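Local coordinates for cellobiose 2-epimerase (Caldibacillus thermoamylovorans, PDB 5ZHB), which catalyses the epimerization of cellobiose at C2 of its reducing-end glucose, giving the mannose-ended disaccharide, at residues T83-L94 / Y136-I144. Residues are numbered along the deposited sequence; the frame is centred on the assembly and turned at random.
Sequences TEYVFDHQYKGL and YAKQLYKLI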
# COMPACT_ATOMS: atom_id res chain seq x y z
N THR A 83 -8.21 9.29 -14.56
CA THR A 83 -7.86 9.28 -15.97
C THR A 83 -7.98 10.68 -16.59
O THR A 83 -7.26 10.97 -17.54
CB THR A 83 -8.68 8.24 -16.73
OG1 THR A 83 -10.04 8.42 -16.37
CG2 THR A 83 -8.27 6.82 -16.38
N GLU A 84 -8.84 11.54 -16.04
CA GLU A 84 -9.10 12.86 -16.61
C GLU A 84 -8.08 13.91 -16.16
O GLU A 84 -7.59 14.65 -17.00
CB GLU A 84 -10.53 13.29 -16.27
CG GLU A 84 -11.53 12.50 -17.10
CD GLU A 84 -12.97 12.69 -16.67
OE1 GLU A 84 -13.22 13.62 -15.87
OE2 GLU A 84 -13.81 11.85 -17.07
N TYR A 85 -7.69 13.91 -14.87
CA TYR A 85 -6.81 14.92 -14.31
C TYR A 85 -5.45 14.38 -13.84
O TYR A 85 -4.45 15.08 -13.98
CB TYR A 85 -7.58 15.60 -13.17
CG TYR A 85 -8.81 16.34 -13.70
CD1 TYR A 85 -8.69 17.53 -14.42
CD2 TYR A 85 -10.08 15.81 -13.52
CE1 TYR A 85 -9.80 18.17 -14.94
CE2 TYR A 85 -11.21 16.46 -14.02
CZ TYR A 85 -11.06 17.63 -14.74
OH TYR A 85 -12.20 18.22 -15.22
N VAL A 86 -5.39 13.20 -13.20
CA VAL A 86 -4.13 12.78 -12.57
C VAL A 86 -3.18 12.27 -13.65
O VAL A 86 -1.97 12.48 -13.55
CB VAL A 86 -4.31 11.74 -11.45
CG1 VAL A 86 -2.97 11.23 -10.91
CG2 VAL A 86 -5.20 12.27 -10.33
N PHE A 87 -3.72 11.61 -14.69
CA PHE A 87 -2.95 11.17 -15.85
C PHE A 87 -2.54 12.41 -16.64
O PHE A 87 -3.36 13.30 -16.87
CB PHE A 87 -3.72 10.16 -16.71
CG PHE A 87 -2.87 9.43 -17.75
CD1 PHE A 87 -2.64 10.00 -19.01
CD2 PHE A 87 -2.27 8.19 -17.48
CE1 PHE A 87 -1.86 9.35 -19.96
CE2 PHE A 87 -1.47 7.55 -18.44
CZ PHE A 87 -1.26 8.13 -19.66
N ASP A 88 -1.26 12.46 -17.03
CA ASP A 88 -0.74 13.56 -17.83
C ASP A 88 -0.91 13.17 -19.31
O ASP A 88 -0.15 12.35 -19.81
CB ASP A 88 0.73 13.74 -17.50
CG ASP A 88 1.50 14.72 -18.38
OD1 ASP A 88 0.90 15.29 -19.36
OD2 ASP A 88 2.68 14.95 -18.05
N HIS A 89 -1.93 13.69 -19.99
CA HIS A 89 -2.19 13.21 -21.35
C HIS A 89 -1.13 13.66 -22.35
O HIS A 89 -1.06 13.07 -23.43
CB HIS A 89 -3.60 13.53 -21.82
CG HIS A 89 -4.61 12.81 -21.01
ND1 HIS A 89 -5.04 11.52 -21.27
CD2 HIS A 89 -5.25 13.23 -19.90
CE1 HIS A 89 -5.93 11.20 -20.35
NE2 HIS A 89 -6.08 12.22 -19.52
N GLN A 90 -0.30 14.65 -22.00
CA GLN A 90 0.79 15.07 -22.87
C GLN A 90 2.05 14.21 -22.68
O GLN A 90 2.50 13.59 -23.64
CB GLN A 90 1.03 16.57 -22.69
CG GLN A 90 2.08 17.07 -23.68
CD GLN A 90 2.19 18.58 -23.79
OE1 GLN A 90 1.64 19.34 -22.99
NE2 GLN A 90 2.96 19.02 -24.77
N TYR A 91 2.65 14.17 -21.48
CA TYR A 91 3.91 13.46 -21.31
C TYR A 91 3.68 12.05 -20.75
O TYR A 91 4.66 11.32 -20.60
CB TYR A 91 4.89 14.29 -20.48
CG TYR A 91 5.32 15.56 -21.22
CD1 TYR A 91 6.05 15.46 -22.40
CD2 TYR A 91 4.92 16.83 -20.80
CE1 TYR A 91 6.42 16.59 -23.11
CE2 TYR A 91 5.28 17.97 -21.51
CZ TYR A 91 6.04 17.84 -22.66
OH TYR A 91 6.42 18.91 -23.41
N LYS A 92 2.42 11.69 -20.43
CA LYS A 92 2.05 10.34 -19.97
C LYS A 92 2.44 10.09 -18.50
O LYS A 92 3.39 10.66 -17.96
CB LYS A 92 2.61 9.23 -20.87
CG LYS A 92 2.37 9.41 -22.39
CD LYS A 92 0.92 9.71 -22.77
CE LYS A 92 0.73 9.99 -24.24
NZ LYS A 92 -0.64 10.45 -24.46
N GLY A 93 1.69 9.18 -17.88
CA GLY A 93 1.91 8.76 -16.50
C GLY A 93 1.18 9.67 -15.53
O GLY A 93 0.60 10.68 -15.94
N LEU A 94 1.19 9.30 -14.24
CA LEU A 94 0.39 9.95 -13.22
C LEU A 94 1.21 11.03 -12.55
O LEU A 94 2.34 10.78 -12.17
CB LEU A 94 -0.10 8.96 -12.17
CG LEU A 94 -0.82 7.70 -12.67
CD1 LEU A 94 -1.25 6.86 -11.47
CD2 LEU A 94 -2.01 8.06 -13.54
N TYR A 136 -4.77 1.59 -20.03
CA TYR A 136 -4.07 2.57 -19.20
C TYR A 136 -3.05 1.84 -18.34
O TYR A 136 -1.90 2.26 -18.25
CB TYR A 136 -5.11 3.36 -18.42
CG TYR A 136 -5.65 4.61 -19.11
CD1 TYR A 136 -4.79 5.56 -19.66
CD2 TYR A 136 -7.01 4.86 -19.17
CE1 TYR A 136 -5.29 6.71 -20.26
CE2 TYR A 136 -7.52 6.01 -19.76
CZ TYR A 136 -6.66 6.94 -20.30
OH TYR A 136 -7.14 8.10 -20.86
N ALA A 137 -3.47 0.70 -17.75
CA ALA A 137 -2.60 -0.09 -16.88
C ALA A 137 -1.37 -0.56 -17.65
O ALA A 137 -0.22 -0.39 -17.20
CB ALA A 137 -3.37 -1.26 -16.29
N LYS A 138 -1.60 -1.07 -18.86
CA LYS A 138 -0.51 -1.50 -19.72
C LYS A 138 0.41 -0.35 -20.09
O LYS A 138 1.61 -0.55 -20.14
CB LYS A 138 -1.03 -2.25 -20.95
CG LYS A 138 -1.78 -3.54 -20.63
CD LYS A 138 -2.07 -4.40 -21.85
CE LYS A 138 -3.09 -5.46 -21.61
NZ LYS A 138 -3.39 -6.16 -22.86
N GLN A 139 -0.13 0.85 -20.38
CA GLN A 139 0.75 1.99 -20.65
C GLN A 139 1.68 2.28 -19.46
O GLN A 139 2.86 2.58 -19.65
CB GLN A 139 0.02 3.30 -20.95
CG GLN A 139 -0.73 3.30 -22.28
CD GLN A 139 -1.41 4.63 -22.54
OE1 GLN A 139 -0.79 5.69 -22.39
NE2 GLN A 139 -2.69 4.57 -22.89
N LEU A 140 1.15 2.28 -18.24
CA LEU A 140 1.97 2.57 -17.07
C LEU A 140 3.02 1.48 -16.88
O LEU A 140 4.15 1.79 -16.57
CB LEU A 140 1.08 2.73 -15.83
CG LEU A 140 0.03 3.83 -15.91
CD1 LEU A 140 -0.86 3.91 -14.67
CD2 LEU A 140 0.72 5.16 -16.14
N TYR A 141 2.62 0.21 -17.04
CA TYR A 141 3.54 -0.93 -17.00
C TYR A 141 4.71 -0.68 -17.97
O TYR A 141 5.87 -0.85 -17.62
CB TYR A 141 2.75 -2.21 -17.30
CG TYR A 141 3.57 -3.46 -17.61
CD1 TYR A 141 4.43 -4.01 -16.66
CD2 TYR A 141 3.52 -4.07 -18.86
CE1 TYR A 141 5.21 -5.11 -16.95
CE2 TYR A 141 4.29 -5.19 -19.16
CZ TYR A 141 5.12 -5.72 -18.19
OH TYR A 141 5.91 -6.80 -18.46
N LYS A 142 4.39 -0.21 -19.17
CA LYS A 142 5.39 0.01 -20.20
C LYS A 142 6.39 1.07 -19.74
O LYS A 142 7.61 0.93 -19.90
CB LYS A 142 4.60 0.29 -21.48
CG LYS A 142 5.30 -0.06 -22.80
CD LYS A 142 5.98 1.10 -23.51
CE LYS A 142 7.18 0.67 -24.33
NZ LYS A 142 6.94 -0.53 -25.15
N LEU A 143 5.87 2.15 -19.14
CA LEU A 143 6.73 3.20 -18.62
C LEU A 143 7.68 2.64 -17.57
O LEU A 143 8.85 2.95 -17.58
CB LEU A 143 5.86 4.34 -18.07
CG LEU A 143 5.17 5.20 -19.13
CD1 LEU A 143 4.13 6.12 -18.54
CD2 LEU A 143 6.23 5.99 -19.88
N ILE A 144 7.14 1.84 -16.64
CA ILE A 144 7.91 1.38 -15.51
C ILE A 144 9.01 0.46 -16.02
O ILE A 144 10.11 0.47 -15.50
CB ILE A 144 7.02 0.67 -14.45
CG1 ILE A 144 5.94 1.63 -13.84
CG2 ILE A 144 7.90 0.06 -13.35
CD1 ILE A 144 4.74 0.91 -13.25
O HOH W 1 -2.08 7.83 -23.79
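No direct hydrogen bond joins the two segments; the one polar link runs through a water, which accepts from Lys-92 NZ and donates to Gln-139 OE1 (2.9 Å). Gln-139 NE2 is bound to Asp-135 OD2 of the same helix, so both ends of the amide are gripped. Apart from this bridge the contact is carried by apolar and aromatic groups. Tyr-136 turns its edge to one face of the Phe-87 ring, an edge-to-face pair with centroids 5.2 Å apart and planes at 55°, while the backbone N of Gly-93 lies over the other face, offset toward the rim. With CG anti to the backbone N (chi1 -167°), Phe-87 reaches across to the helix, where its CE2 also meets Leu-140 CD2 at 4.0 Å. Leu-140 CD2 also rests on Gly-93 CA at 3.8 Å, and Leu-143 CD1 packs alongside that glycine. On the other side of the Tyr-136 ring, CE2 and CD2 meet Thr-83 CG2 at 3.6 Å; Tyr-136 OH comes in plane to the edge of the His-89 ring, 3.4 Å from His-89 CE1. His-89 NE2 donates to Thr-83 O at 2.6 Å, bent to 133° at the hydrogen. An alanine in place of Tyr-136 would probably leave one Phe-87 face without its aromatic partner and open a gap beside Thr-83 and His-89. Helix 131-145 thus meets the end of helix 69-86 and the turn that follows it, within the alpha/alpha-barrel expected for this family, through an apolar core of Phe-87, Leu-140 and Gly-93, with polar groups at its outer edge.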